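Long-range contacts in putative peptidase (Bacteroides fragilis, PDB 5DYN), which is a putative clostripain-family (C11) cysteine peptidase implicated in activating the B. fragilis toxin, present here as the N-terminal piece of a longer protein: residues 23-28 with 58-63; 82-87 with 96-101; 15-20 with 109-114. All blocks are in the same frame, centred on the assembly; numbering follows the deposited sequence.

Contact 1: 23-28 with 58-63; sequences IAQNSL and DDYSAP. With NA (sodium ion), chain D; NA (sodium ion), chain C.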
ATOM      1  N   ILE A  23     -12.047  -3.598  -3.578  1.00 37.62           N
ATOM      2  CA  ILE A  23     -13.052  -3.490  -2.535  1.00 34.27           C
ATOM      3  C   ILE A  23     -13.675  -2.101  -2.644  1.00 35.44           C
ATOM      4  O   ILE A  23     -13.245  -1.158  -1.977  1.00 37.86           O
ATOM      5  CB  ILE A  23     -12.450  -3.718  -1.137  1.00 28.48           C
ATOM      6  CG1 ILE A  23     -11.659  -5.028  -1.116  1.00 28.44           C
ATOM      7  CG2 ILE A  23     -13.540  -3.718  -0.075  1.00 28.86           C
ATOM      8  CD1 ILE A  23     -10.906  -5.275   0.174  1.00 25.36           C
ATOM      9  N   ALA A  24     -14.680  -1.981  -3.504  1.00 38.20           N
ATOM     10  CA  ALA A  24     -15.221  -0.676  -3.867  1.00 32.87           C
ATOM     11  C   ALA A  24     -16.599  -0.405  -3.268  1.00 36.40           C
ATOM     12  O   ALA A  24     -17.242   0.586  -3.611  1.00 37.14           O
ATOM     13  CB  ALA A  24     -15.278  -0.547  -5.381  1.00 30.79           C
ATOM     14  N   GLN A  25     -17.052  -1.276  -2.372  1.00 37.93           N
ATOM     15  CA  GLN A  25     -18.354  -1.087  -1.738  1.00 38.05           C
ATOM     16  C   GLN A  25     -18.231  -0.063  -0.617  1.00 35.03           C
ATOM     17  O   GLN A  25     -18.386  -0.377   0.566  1.00 38.19           O
ATOM     18  CB  GLN A  25     -18.905  -2.413  -1.213  1.00 33.13           C
ATOM     19  CG  GLN A  25     -20.370  -2.355  -0.807  1.00 33.14           C
ATOM     20  CD  GLN A  25     -20.949  -3.728  -0.572  1.00 38.87           C
ATOM     21  OE1 GLN A  25     -20.852  -4.604  -1.427  1.00 38.54           O
ATOM     22  NE2 GLN A  25     -21.539  -3.933   0.600  1.00 43.17           N
ATOM     23  N   ASN A  26     -17.950   1.171  -1.012  1.00 33.03           N
ATOM     24  CA  ASN A  26     -17.691   2.247  -0.076  1.00 33.45           C
ATOM     25  C   ASN A  26     -17.802   3.587  -0.779  1.00 36.77           C
ATOM     26  O   ASN A  26     -18.419   3.685  -1.840  1.00 37.26           O
ATOM     27  CB  ASN A  26     -16.308   2.078   0.554  1.00 30.21           C
ATOM     28  CG  ASN A  26     -15.243   1.737  -0.469  1.00 33.67           C
ATOM     29  OD1 ASN A  26     -15.182   2.339  -1.541  1.00 37.58           O
ATOM     30  ND2 ASN A  26     -14.408   0.751  -0.153  1.00 30.26           N
ATOM     31  N   SER A  27     -17.191   4.612  -0.198  1.00 34.65           N
ATOM     32  CA  SER A  27     -17.255   5.957  -0.755  1.00 35.88           C
ATOM     33  C   SER A  27     -16.515   6.075  -2.089  1.00 38.62           C
ATOM     34  O   SER A  27     -16.680   7.059  -2.805  1.00 39.87           O
ATOM     35  CB  SER A  27     -16.686   6.968   0.241  1.00 35.61           C
ATOM     36  OG  SER A  27     -15.278   6.857   0.322  1.00 36.90           O
ATOM     37  N   LEU A  28     -15.706   5.075  -2.420  1.00 31.59           N
ATOM     38  CA  LEU A  28     -14.905   5.118  -3.639  1.00 30.99           C
ATOM     39  C   LEU A  28     -15.619   4.480  -4.823  1.00 37.53           C
ATOM     40  O   LEU A  28     -15.090   4.464  -5.937  1.00 34.09           O
ATOM     41  CB  LEU A  28     -13.565   4.422  -3.420  1.00 32.25           C
ATOM     42  CG  LEU A  28     -12.706   5.002  -2.302  1.00 38.95           C
ATOM     43  CD1 LEU A  28     -11.519   4.099  -2.041  1.00 30.40           C
ATOM     44  CD2 LEU A  28     -12.256   6.410  -2.658  1.00 36.41           C
ATOM     45  N   ASP A  58     -16.082  -5.222  -6.650  1.00 34.33           N
ATOM     46  CA  ASP A  58     -17.246  -5.306  -5.782  1.00 35.22           C
ATOM     47  C   ASP A  58     -17.699  -3.900  -5.401  1.00 36.90           C
ATOM     48  O   ASP A  58     -17.287  -3.363  -4.371  1.00 38.20           O
ATOM     49  CB  ASP A  58     -16.929  -6.129  -4.532  1.00 33.46           C
ATOM     50  CG  ASP A  58     -18.156  -6.396  -3.685  1.00 39.79           C
ATOM     51  OD1 ASP A  58     -19.280  -6.232  -4.203  1.00 44.14           O
ATOM     52  OD2 ASP A  58     -17.999  -6.774  -2.502  1.00 33.82           O
ATOM     53  N   ASP A  59     -18.537  -3.303  -6.244  1.00 32.04           N
ATOM     54  CA  ASP A  59     -19.009  -1.941  -6.012  1.00 39.92           C
ATOM     55  C   ASP A  59     -20.384  -1.941  -5.348  1.00 35.45           C
ATOM     56  O   ASP A  59     -20.582  -2.604  -4.333  1.00 38.92           O
ATOM     57  CB  ASP A  59     -19.042  -1.152  -7.326  1.00 29.55           C
ATOM     58  CG  ASP A  59     -19.525  -1.980  -8.497  1.00 30.91           C
ATOM     59  OD1 ASP A  59     -20.234  -2.984  -8.275  1.00 37.77           O
ATOM     60  OD2 ASP A  59     -19.192  -1.627  -9.644  1.00 31.90           O
ATOM     61  N   TYR A  60     -21.331  -1.197  -5.910  1.00 38.35           N
ATOM     62  CA  TYR A  60     -22.673  -1.149  -5.337  1.00 40.50           C
ATOM     63  C   TYR A  60     -23.589  -2.188  -5.972  1.00 43.04           C
ATOM     64  O   TYR A  60     -24.795  -2.188  -5.740  1.00 50.96           O
ATOM     65  CB  TYR A  60     -23.280   0.247  -5.484  1.00 40.16           C
ATOM     66  CG  TYR A  60     -22.668   1.272  -4.560  1.00 40.37           C
ATOM     67  CD1 TYR A  60     -21.854   0.883  -3.502  1.00 37.25           C
ATOM     68  CD2 TYR A  60     -22.908   2.629  -4.740  1.00 40.08           C
ATOM     69  CE1 TYR A  60     -21.293   1.813  -2.653  1.00 34.90           C
ATOM     70  CE2 TYR A  60     -22.347   3.571  -3.895  1.00 43.47           C
ATOM     71  CZ  TYR A  60     -21.542   3.155  -2.853  1.00 41.85           C
ATOM     72  OH  TYR A  60     -20.979   4.082  -2.010  1.00 42.58           O
ATOM     73  N   SER A  61     -23.009  -3.070  -6.776  1.00 44.32           N
ATOM     74  CA  SER A  61     -23.742  -4.206  -7.322  1.00 49.72           C
ATOM     75  C   SER A  61     -22.943  -5.487  -7.098  1.00 48.72           C
ATOM     76  O   SER A  61     -21.839  -5.444  -6.553  1.00 49.22           O
ATOM     77  CB  SER A  61     -24.046  -4.000  -8.809  1.00 40.70           C
ATOM     78  OG  SER A  61     -22.885  -3.632  -9.530  1.00 50.61           O
ATOM     79  N   ALA A  62     -23.506  -6.617  -7.515  1.00 47.25           N
ATOM     80  CA  ALA A  62     -22.921  -7.932  -7.249  1.00 47.27           C
ATOM     81  C   ALA A  62     -21.464  -8.036  -7.693  1.00 43.62           C
ATOM     82  O   ALA A  62     -21.102  -7.548  -8.763  1.00 45.50           O
ATOM     83  CB  ALA A  62     -23.749  -9.017  -7.925  1.00 46.97           C
ATOM     84  N   PRO A  63     -20.624  -8.668  -6.858  1.00 39.26           N
ATOM     85  CA  PRO A  63     -19.206  -8.870  -7.171  1.00 43.10           C
ATOM     86  C   PRO A  63     -19.023  -9.652  -8.464  1.00 39.02           C
ATOM     87  O   PRO A  63     -19.900 -10.429  -8.839  1.00 42.51           O
ATOM     88  CB  PRO A  63     -18.686  -9.671  -5.971  1.00 36.29           C
ATOM     89  CG  PRO A  63     -19.639  -9.370  -4.871  1.00 35.42           C
ATOM     90  CD  PRO A  63     -20.974  -9.201  -5.531  1.00 39.16           C
TER
HETATM   91 NA    NA D 402     -21.290  -4.898  -3.818  1.00 47.52          NA
HETATM   92 NA    NA C 401     -19.740  -6.561  -0.539  1.00 33.95          NA
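Gln25 OE1 is held by two sodium ions, and the same pair is bridged by the carboxylate of Asp58. The site sits where strands 16-23 and 51-58, parallel neighbours joined through helix 29-43 in a beta-alpha-beta unit, run out into loops. Gln25 leaves the backbone with CG anti to N (chi1 -168°), and its extended chain carries OE1 to 2.4 Å from the sodium of chain C. Asp58 divides its oxygens: OD1 takes the sodium of chain D at 2.4 Å, and OD2, which also bonds with Ser89 OG, that of chain C at 2.6 Å. Asp59 O, Ser61 O and Glu86 add to the sodium of chain D; Gln87 O of this chain and Asp5 of the partner chain complete that of chain C. The two cations would probably favour the ionised form of Asp58 and Glu86. In an Asx turn, Asp59 OD1 accepts from Ser61 N and OG from above its carboxylate plane, while OD2 pairs with Arg64. Backbone joins the loops weakly, through Ala24 N to Asp58 O (3.1 Å). The Tyr60 ring reaches back, its OH giving a weak hydrogen bond to Asn26 O at 2.6 Å.

Contact 2: 82-87 with 96-101; sequences ENYPEQ and KKVIST. With NA (sodium ion), chain D; NA (sodium ion), chain C.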
ATOM      1  N   GLU A  82     -16.087 -15.316 -13.381  1.00 49.53           N
ATOM      2  CA  GLU A  82     -17.036 -15.806 -12.389  1.00 49.97           C
ATOM      3  C   GLU A  82     -17.867 -14.663 -11.816  1.00 49.07           C
ATOM      4  O   GLU A  82     -17.353 -13.576 -11.559  1.00 51.06           O
ATOM      5  CB  GLU A  82     -16.310 -16.549 -11.260  1.00 51.97           C
ATOM      6  CG  GLU A  82     -17.241 -17.246 -10.270  1.00 50.27           C
ATOM      7  CD  GLU A  82     -16.495 -18.028  -9.198  1.00 62.86           C
ATOM      8  OE1 GLU A  82     -15.245 -17.996  -9.190  1.00 68.53           O
ATOM      9  OE2 GLU A  82     -17.160 -18.674  -8.358  1.00 61.81           O
ATOM     10  N   ASN A  83     -19.160 -14.913 -11.639  1.00 52.06           N
ATOM     11  CA  ASN A  83     -20.025 -13.988 -10.921  1.00 50.22           C
ATOM     12  C   ASN A  83     -20.242 -14.486  -9.501  1.00 50.25           C
ATOM     13  O   ASN A  83     -20.281 -15.690  -9.254  1.00 42.62           O
ATOM     14  CB  ASN A  83     -21.368 -13.813 -11.637  1.00 51.11           C
ATOM     15  CG  ASN A  83     -21.239 -13.049 -12.945  1.00 59.08           C
ATOM     16  OD1 ASN A  83     -21.714 -13.497 -13.988  1.00 61.78           O
ATOM     17  ND2 ASN A  83     -20.596 -11.889 -12.891  1.00 56.31           N
ATOM     18  N   TYR A  84     -20.378 -13.557  -8.564  1.00 45.89           N
ATOM     19  CA  TYR A  84     -20.515 -13.928  -7.165  1.00 44.98           C
ATOM     20  C   TYR A  84     -21.802 -13.375  -6.578  1.00 44.23           C
ATOM     21  O   TYR A  84     -22.300 -12.345  -7.029  1.00 51.09           O
ATOM     22  CB  TYR A  84     -19.313 -13.424  -6.359  1.00 41.61           C
ATOM     23  CG  TYR A  84     -17.976 -13.888  -6.891  1.00 39.07           C
ATOM     24  CD1 TYR A  84     -17.427 -15.099  -6.483  1.00 45.17           C
ATOM     25  CD2 TYR A  84     -17.260 -13.116  -7.797  1.00 34.59           C
ATOM     26  CE1 TYR A  84     -16.203 -15.529  -6.963  1.00 37.87           C
ATOM     27  CE2 TYR A  84     -16.036 -13.538  -8.284  1.00 45.90           C
ATOM     28  CZ  TYR A  84     -15.512 -14.747  -7.864  1.00 42.98           C
ATOM     29  OH  TYR A  84     -14.293 -15.174  -8.342  1.00 42.17           O
ATOM     30  N   PRO A  85     -22.354 -14.068  -5.571  1.00 45.11           N
ATOM     31  CA  PRO A  85     -23.424 -13.478  -4.765  1.00 35.04           C
ATOM     32  C   PRO A  85     -22.864 -12.325  -3.954  1.00 40.76           C
ATOM     33  O   PRO A  85     -21.642 -12.209  -3.849  1.00 42.76           O
ATOM     34  CB  PRO A  85     -23.859 -14.629  -3.858  1.00 42.87           C
ATOM     35  CG  PRO A  85     -22.633 -15.481  -3.745  1.00 35.11           C
ATOM     36  CD  PRO A  85     -21.990 -15.416  -5.100  1.00 34.42           C
ATOM     37  N   GLU A  86     -23.724 -11.484  -3.393  1.00 47.54           N
ATOM     38  CA  GLU A  86     -23.231 -10.386  -2.578  1.00 44.92           C
ATOM     39  C   GLU A  86     -22.491 -10.942  -1.371  1.00 48.27           C
ATOM     40  O   GLU A  86     -22.925 -11.917  -0.757  1.00 44.63           O
ATOM     41  CB  GLU A  86     -24.367  -9.461  -2.141  1.00 39.14           C
ATOM     42  CG  GLU A  86     -24.573  -8.250  -3.051  1.00 50.80           C
ATOM     43  CD  GLU A  86     -23.460  -7.207  -2.951  1.00 62.71           C
ATOM     44  OE1 GLU A  86     -22.381  -7.495  -2.382  1.00 54.33           O
ATOM     45  OE2 GLU A  86     -23.672  -6.077  -3.444  1.00 66.12           O
ATOM     46  N   GLN A  87     -21.362 -10.326  -1.046  1.00 45.75           N
ATOM     47  CA  GLN A  87     -20.463 -10.877  -0.048  1.00 42.58           C
ATOM     48  C   GLN A  87     -19.505  -9.820   0.469  1.00 34.03           C
ATOM     49  O   GLN A  87     -19.290  -8.799  -0.175  1.00 41.84           O
ATOM     50  CB  GLN A  87     -19.677 -12.047  -0.642  1.00 39.83           C
ATOM     51  CG  GLN A  87     -18.831 -11.654  -1.841  1.00 39.39           C
ATOM     52  CD  GLN A  87     -18.288 -12.847  -2.593  1.00 34.87           C
ATOM     53  OE1 GLN A  87     -18.595 -13.992  -2.265  1.00 40.77           O
ATOM     54  NE2 GLN A  87     -17.479 -12.586  -3.611  1.00 30.41           N
ATOM     55  N   LYS A  96      -9.473 -15.324  -0.663  1.00 37.63           N
ATOM     56  CA  LYS A  96      -8.811 -16.582  -0.997  1.00 40.78           C
ATOM     57  C   LYS A  96      -9.436 -17.237  -2.221  1.00 38.02           C
ATOM     58  O   LYS A  96      -8.729 -17.638  -3.146  1.00 37.88           O
ATOM     59  CB  LYS A  96      -8.868 -17.555   0.181  1.00 42.70           C
ATOM     60  CG  LYS A  96      -7.750 -17.408   1.189  1.00 39.08           C
ATOM     61  CD  LYS A  96      -7.890 -18.461   2.273  1.00 42.00           C
ATOM     62  CE  LYS A  96      -6.877 -18.264   3.385  1.00 45.51           C
ATOM     63  NZ  LYS A  96      -7.053 -19.277   4.465  1.00 58.25           N
ATOM     64  N   LYS A  97     -10.761 -17.347  -2.213  1.00 32.83           N
ATOM     65  CA  LYS A  97     -11.494 -17.950  -3.323  1.00 39.02           C
ATOM     66  C   LYS A  97     -11.231 -17.223  -4.640  1.00 41.48           C
ATOM     67  O   LYS A  97     -11.012 -17.856  -5.674  1.00 46.98           O
ATOM     68  CB  LYS A  97     -12.998 -17.964  -3.035  1.00 40.71           C
ATOM     69  CG  LYS A  97     -13.841 -18.368  -4.234  1.00 51.03           C
ATOM     70  CD  LYS A  97     -15.322 -18.473  -3.896  1.00 57.32           C
ATOM     71  CE  LYS A  97     -16.136 -18.844  -5.134  1.00 65.55           C
ATOM     72  NZ  LYS A  97     -17.586 -19.039  -4.845  1.00 58.00           N
ATOM     73  N   VAL A  98     -11.251 -15.894  -4.594  1.00 40.35           N
ATOM     74  CA  VAL A  98     -11.031 -15.083  -5.785  1.00 35.65           C
ATOM     75  C   VAL A  98      -9.591 -15.218  -6.264  1.00 37.91           C
ATOM     76  O   VAL A  98      -9.339 -15.398  -7.457  1.00 36.34           O
ATOM     77  CB  VAL A  98     -11.359 -13.601  -5.526  1.00 35.22           C
ATOM     78  CG1 VAL A  98     -11.026 -12.759  -6.745  1.00 27.19           C
ATOM     79  CG2 VAL A  98     -12.824 -13.444  -5.156  1.00 27.82           C
ATOM     80  N   ILE A  99      -8.650 -15.143  -5.326  1.00 37.32           N
ATOM     81  CA  ILE A  99      -7.235 -15.318  -5.645  1.00 37.73           C
ATOM     82  C   ILE A  99      -6.980 -16.678  -6.295  1.00 41.97           C
ATOM     83  O   ILE A  99      -6.307 -16.766  -7.326  1.00 36.75           O
ATOM     84  CB  ILE A  99      -6.350 -15.190  -4.392  1.00 38.78           C
ATOM     85  CG1 ILE A  99      -6.323 -13.746  -3.892  1.00 43.65           C
ATOM     86  CG2 ILE A  99      -4.936 -15.635  -4.697  1.00 39.47           C
ATOM     87  CD1 ILE A  99      -5.500 -13.567  -2.632  1.00 35.63           C
ATOM     88  N   SER A 100      -7.525 -17.727  -5.683  1.00 40.59           N
ATOM     89  CA  SER A 100      -7.392 -19.088  -6.193  1.00 40.45           C
ATOM     90  C   SER A 100      -7.932 -19.211  -7.610  1.00 42.25           C
ATOM     91  O   SER A 100      -7.248 -19.719  -8.495  1.00 45.72           O
ATOM     92  CB  SER A 100      -8.110 -20.080  -5.279  1.00 32.05           C
ATOM     93  OG  SER A 100      -7.422 -20.228  -4.052  1.00 51.57           O
ATOM     94  N   THR A 101      -9.158 -18.741  -7.818  1.00 40.42           N
ATOM     95  CA  THR A 101      -9.774 -18.776  -9.140  1.00 39.65           C
ATOM     96  C   THR A 101      -8.936 -18.016 -10.159  1.00 41.02           C
ATOM     97  O   THR A 101      -8.687 -18.500 -11.263  1.00 45.97           O
ATOM     98  CB  THR A 101     -11.192 -18.181  -9.117  1.00 33.76           C
ATOM     99  OG1 THR A 101     -11.989 -18.872  -8.147  1.00 41.48           O
ATOM    100  CG2 THR A 101     -11.841 -18.303 -10.485  1.00 39.28           C
TER
HETATM  101 NA    NA D 402     -21.290  -4.898  -3.818  1.00 47.52          NA
HETATM  102 NA    NA C 401     -19.740  -6.561  -0.539  1.00 33.95          NA
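The end of strand 76-83 and the loop that follows it pass beside helix 92-105 at side-chain distance, the nearest CA atoms being those of Glu82 and Thr101, 8.5 Å apart, with no hydrogen bond between the segments. Glu82 spans the interval with CG anti to its backbone N (chi1 -173°) and an extended chain that meets Lys97 and Thr101 at about right angles. Its OE2 forms a long salt bridge to Lys97 NZ (3.6 Å), while Glu82 OE1 faces Thr101 OG1 at 3.5 Å. That hydroxyl is itself turned back into the helix, bonding to Lys97 O at 2.8 Å, a carbonyl that also accepts from Thr101 N. Glu82 CG lies over one face of the Tyr84 ring, 3.8 Å above its plane and offset toward the rim. Lys97 comes tip to tip with the ring, its CE in the ring plane at the edge, 3.8 Å from Tyr84 CE1. Val98 crosses Tyr84 obliquely, its CG2 4.0 Å from Tyr84 CZ. Farther along the loop, Glu86 OE2 binds the sodium of chain D and Gln87 O that of chain C, at 2.3 Å. Strand 76-83 is an edge strand within this chain, antiparallel to 64-70, and the arrangement is that of an alpha/beta fold in which a helix packs on one face of a mixed sheet.

Contact 3: 15-20 with 109-114; sequences SRTVLV and EKYGMV
Val18, Val20 and Val114 all carry CG1 anti to the backbone N, near 180° in chi1, which turns the methyls alike on the face that also bears Arg16 and Lys110. Val20 and Val114 lie side by side, Val20 CG2 3.8 Å from Val114 CB, and Val18 crosses Val114 obliquely, Val18 CG1 to Val114 CG2 4.1 Å. Arg16 starts anti to N and bends at chi3 (-63°), which lays one guanidinium face against Lys110 CB. The two like charges are satisfied separately on the partner chain, Arg16 by its Asp26 and Ser74, Lys110 by its Glu76. On the other face Thr17 CB abuts the Tyr111 ring (CD1 at 3.9 Å), and Leu19 packs beside Met113; Phe103 of helix 92-105 covers them. Backbone bonds run in regular parallel register between, the straightest being Val114 N to Leu19 O (2.9 Å, 170°). Ser15 opens the pairing: Glu109 N bonds Ser15 OG at 3.1 Å, and Ser15 O receives Lys110 N at 3.0 Å. Strand 110-116 is one of the two outermost within this chain, but Met113 and Val114 pair with a partner-chain strand, so this parallel pair belongs to a mixed sheet that runs on into that chain, consistent with the alpha/beta fold of clan CD peptidases.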
ATOM      1  N   SER A  15       5.049 -14.675 -19.973  1.00 60.23           N
ATOM      2  CA  SER A  15       3.685 -14.347 -19.578  1.00 56.49           C
ATOM      3  C   SER A  15       3.589 -13.804 -18.150  1.00 59.82           C
ATOM      4  O   SER A  15       4.417 -14.123 -17.295  1.00 55.83           O
ATOM      5  CB  SER A  15       2.800 -15.584 -19.728  1.00 56.57           C
ATOM      6  OG  SER A  15       3.295 -16.656 -18.944  1.00 55.02           O
ATOM      7  N   ARG A  16       2.575 -12.981 -17.896  1.00 54.85           N
ATOM      8  CA  ARG A  16       2.328 -12.470 -16.550  1.00 51.20           C
ATOM      9  C   ARG A  16       0.835 -12.351 -16.261  1.00 48.40           C
ATOM     10  O   ARG A  16       0.055 -11.968 -17.131  1.00 53.84           O
ATOM     11  CB  ARG A  16       3.001 -11.112 -16.353  1.00 48.40           C
ATOM     12  CG  ARG A  16       2.987 -10.641 -14.907  1.00 52.01           C
ATOM     13  CD  ARG A  16       3.160  -9.138 -14.803  1.00 49.43           C
ATOM     14  NE  ARG A  16       4.453  -8.685 -15.308  1.00 54.64           N
ATOM     15  CZ  ARG A  16       5.538  -8.519 -14.556  1.00 52.07           C
ATOM     16  NH1 ARG A  16       5.494  -8.775 -13.254  1.00 42.79           N
ATOM     17  NH2 ARG A  16       6.669  -8.099 -15.106  1.00 49.75           N
ATOM     18  N   THR A  17       0.444 -12.680 -15.033  1.00 51.55           N
ATOM     19  CA  THR A  17      -0.943 -12.535 -14.601  1.00 48.31           C
ATOM     20  C   THR A  17      -1.052 -11.546 -13.445  1.00 48.74           C
ATOM     21  O   THR A  17      -0.363 -11.681 -12.433  1.00 41.33           O
ATOM     22  CB  THR A  17      -1.550 -13.884 -14.169  1.00 48.79           C
ATOM     23  OG1 THR A  17      -1.590 -14.777 -15.290  1.00 54.59           O
ATOM     24  CG2 THR A  17      -2.963 -13.689 -13.633  1.00 39.27           C
ATOM     25  N   VAL A  18      -1.919 -10.550 -13.600  1.00 47.54           N
ATOM     26  CA  VAL A  18      -2.138  -9.565 -12.549  1.00 38.08           C
ATOM     27  C   VAL A  18      -3.609  -9.517 -12.150  1.00 36.37           C
ATOM     28  O   VAL A  18      -4.483  -9.305 -12.987  1.00 37.31           O
ATOM     29  CB  VAL A  18      -1.685  -8.157 -12.985  1.00 38.78           C
ATOM     30  CG1 VAL A  18      -1.986  -7.137 -11.893  1.00 34.28           C
ATOM     31  CG2 VAL A  18      -0.203  -8.155 -13.334  1.00 35.69           C
ATOM     32  N   LEU A  19      -3.875  -9.725 -10.865  1.00 37.32           N
ATOM     33  CA  LEU A  19      -5.228  -9.611 -10.336  1.00 34.31           C
ATOM     34  C   LEU A  19      -5.408  -8.268  -9.641  1.00 42.90           C
ATOM     35  O   LEU A  19      -4.663  -7.935  -8.718  1.00 44.22           O
ATOM     36  CB  LEU A  19      -5.527 -10.754  -9.364  1.00 38.83           C
ATOM     37  CG  LEU A  19      -6.796 -10.649  -8.514  1.00 36.90           C
ATOM     38  CD1 LEU A  19      -8.038 -10.590  -9.386  1.00 38.85           C
ATOM     39  CD2 LEU A  19      -6.880 -11.811  -7.539  1.00 32.12           C
ATOM     40  N   VAL A  20      -6.388  -7.492 -10.095  1.00 37.81           N
ATOM     41  CA  VAL A  20      -6.714  -6.230  -9.440  1.00 32.31           C
ATOM     42  C   VAL A  20      -7.927  -6.426  -8.538  1.00 37.17           C
ATOM     43  O   VAL A  20      -9.036  -6.674  -9.013  1.00 37.70           O
ATOM     44  CB  VAL A  20      -6.987  -5.109 -10.457  1.00 34.01           C
ATOM     45  CG1 VAL A  20      -7.361  -3.824  -9.739  1.00 31.09           C
ATOM     46  CG2 VAL A  20      -5.764  -4.888 -11.333  1.00 32.81           C
ATOM     47  N   GLU A 109       4.370 -16.834 -16.072  1.00 55.23           N
ATOM     48  CA  GLU A 109       5.764 -16.789 -15.657  1.00 54.09           C
ATOM     49  C   GLU A 109       5.923 -15.896 -14.435  1.00 55.00           C
ATOM     50  O   GLU A 109       6.641 -16.236 -13.497  1.00 49.47           O
ATOM     51  CB  GLU A 109       6.647 -16.289 -16.800  1.00 53.33           C
ATOM     52  CG  GLU A 109       8.091 -16.051 -16.417  1.00 54.92           C
ATOM     53  CD  GLU A 109       8.932 -15.633 -17.604  1.00 69.29           C
ATOM     54  OE1 GLU A 109       8.932 -16.366 -18.617  1.00 75.58           O
ATOM     55  OE2 GLU A 109       9.590 -14.573 -17.529  1.00 75.11           O
ATOM     56  N   LYS A 110       5.246 -14.752 -14.454  1.00 55.11           N
ATOM     57  CA  LYS A 110       5.285 -13.820 -13.334  1.00 50.02           C
ATOM     58  C   LYS A 110       3.879 -13.468 -12.854  1.00 54.31           C
ATOM     59  O   LYS A 110       2.897 -13.658 -13.573  1.00 52.33           O
ATOM     60  CB  LYS A 110       6.048 -12.548 -13.719  1.00 48.34           C
ATOM     61  CG  LYS A 110       7.442 -12.814 -14.255  1.00 52.43           C
ATOM     62  CD  LYS A 110       8.355 -11.614 -14.098  1.00 56.61           C
ATOM     63  CE  LYS A 110       9.770 -11.965 -14.527  1.00 62.40           C
ATOM     64  NZ  LYS A 110      10.772 -10.975 -14.055  1.00 64.90           N
ATOM     65  N   TYR A 111       3.791 -12.956 -11.631  1.00 54.34           N
ATOM     66  CA  TYR A 111       2.512 -12.575 -11.051  1.00 41.37           C
ATOM     67  C   TYR A 111       2.591 -11.213 -10.375  1.00 41.70           C
ATOM     68  O   TYR A 111       3.672 -10.727 -10.047  1.00 37.75           O
ATOM     69  CB  TYR A 111       2.045 -13.625 -10.043  1.00 36.45           C
ATOM     70  CG  TYR A 111       1.884 -15.006 -10.628  1.00 47.03           C
ATOM     71  CD1 TYR A 111       0.743 -15.351 -11.341  1.00 46.76           C
ATOM     72  CD2 TYR A 111       2.873 -15.967 -10.468  1.00 48.12           C
ATOM     73  CE1 TYR A 111       0.590 -16.617 -11.876  1.00 49.07           C
ATOM     74  CE2 TYR A 111       2.730 -17.235 -11.000  1.00 44.05           C
ATOM     75  CZ  TYR A 111       1.588 -17.555 -11.702  1.00 44.54           C
ATOM     76  OH  TYR A 111       1.443 -18.815 -12.235  1.00 50.40           O
ATOM     77  N   GLY A 112       1.429 -10.606 -10.171  1.00 41.86           N
ATOM     78  CA  GLY A 112       1.327  -9.360  -9.441  1.00 37.29           C
ATOM     79  C   GLY A 112      -0.087  -9.204  -8.923  1.00 42.99           C
ATOM     80  O   GLY A 112      -1.016  -9.819  -9.455  1.00 38.13           O
ATOM     81  N   MET A 113      -0.261  -8.402  -7.881  1.00 38.37           N
ATOM     82  CA  MET A 113      -1.602  -8.130  -7.389  1.00 40.27           C
ATOM     83  C   MET A 113      -1.761  -6.664  -7.012  1.00 40.62           C
ATOM     84  O   MET A 113      -0.865  -6.057  -6.417  1.00 33.96           O
ATOM     85  CB  MET A 113      -1.944  -9.026  -6.195  1.00 37.96           C
ATOM     86  CG  MET A 113      -3.444  -9.140  -5.944  1.00 41.44           C
ATOM     87  SD  MET A 113      -3.903 -10.266  -4.614  1.00 39.97           S
ATOM     88  CE  MET A 113      -2.960 -11.713  -5.061  1.00 49.88           C
ATOM     89  N   VAL A 114      -2.911  -6.105  -7.380  1.00 35.34           N
ATOM     90  CA  VAL A 114      -3.252  -4.726  -7.067  1.00 27.20           C
ATOM     91  C   VAL A 114      -4.350  -4.687  -6.014  1.00 33.37           C
ATOM     92  O   VAL A 114      -5.337  -5.421  -6.100  1.00 35.29           O
ATOM     93  CB  VAL A 114      -3.716  -3.962  -8.323  1.00 35.13           C
ATOM     94  CG1 VAL A 114      -4.084  -2.525  -7.978  1.00 30.83           C
ATOM     95  CG2 VAL A 114      -2.637  -4.000  -9.386  1.00 31.04           C
TER

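Along the chain, contact 3 spans the others: strands 16-23 and 110-116 pair the first and last strands in the sequence, with contact 1 and then contact 2 in between. Contacts 1 and 2 have centres about 14 Å apart and share both sodium ions; Pro63 O and Tyr84 N probably also bond across them at 3.2 Å. Contact 3 has its centre about 22 Å from that of contact 1 and about 17 Å from that of contact 2. Ile99 of helix 92-105 touches Leu19 and Met113, so that helix ties contacts 2 and 3 to one sheet face. The sodium-binding loops thus sit at one end of the sheet, while contact 3 lies across the chain's centre from contact 1, where the sheet passes to the partner chain.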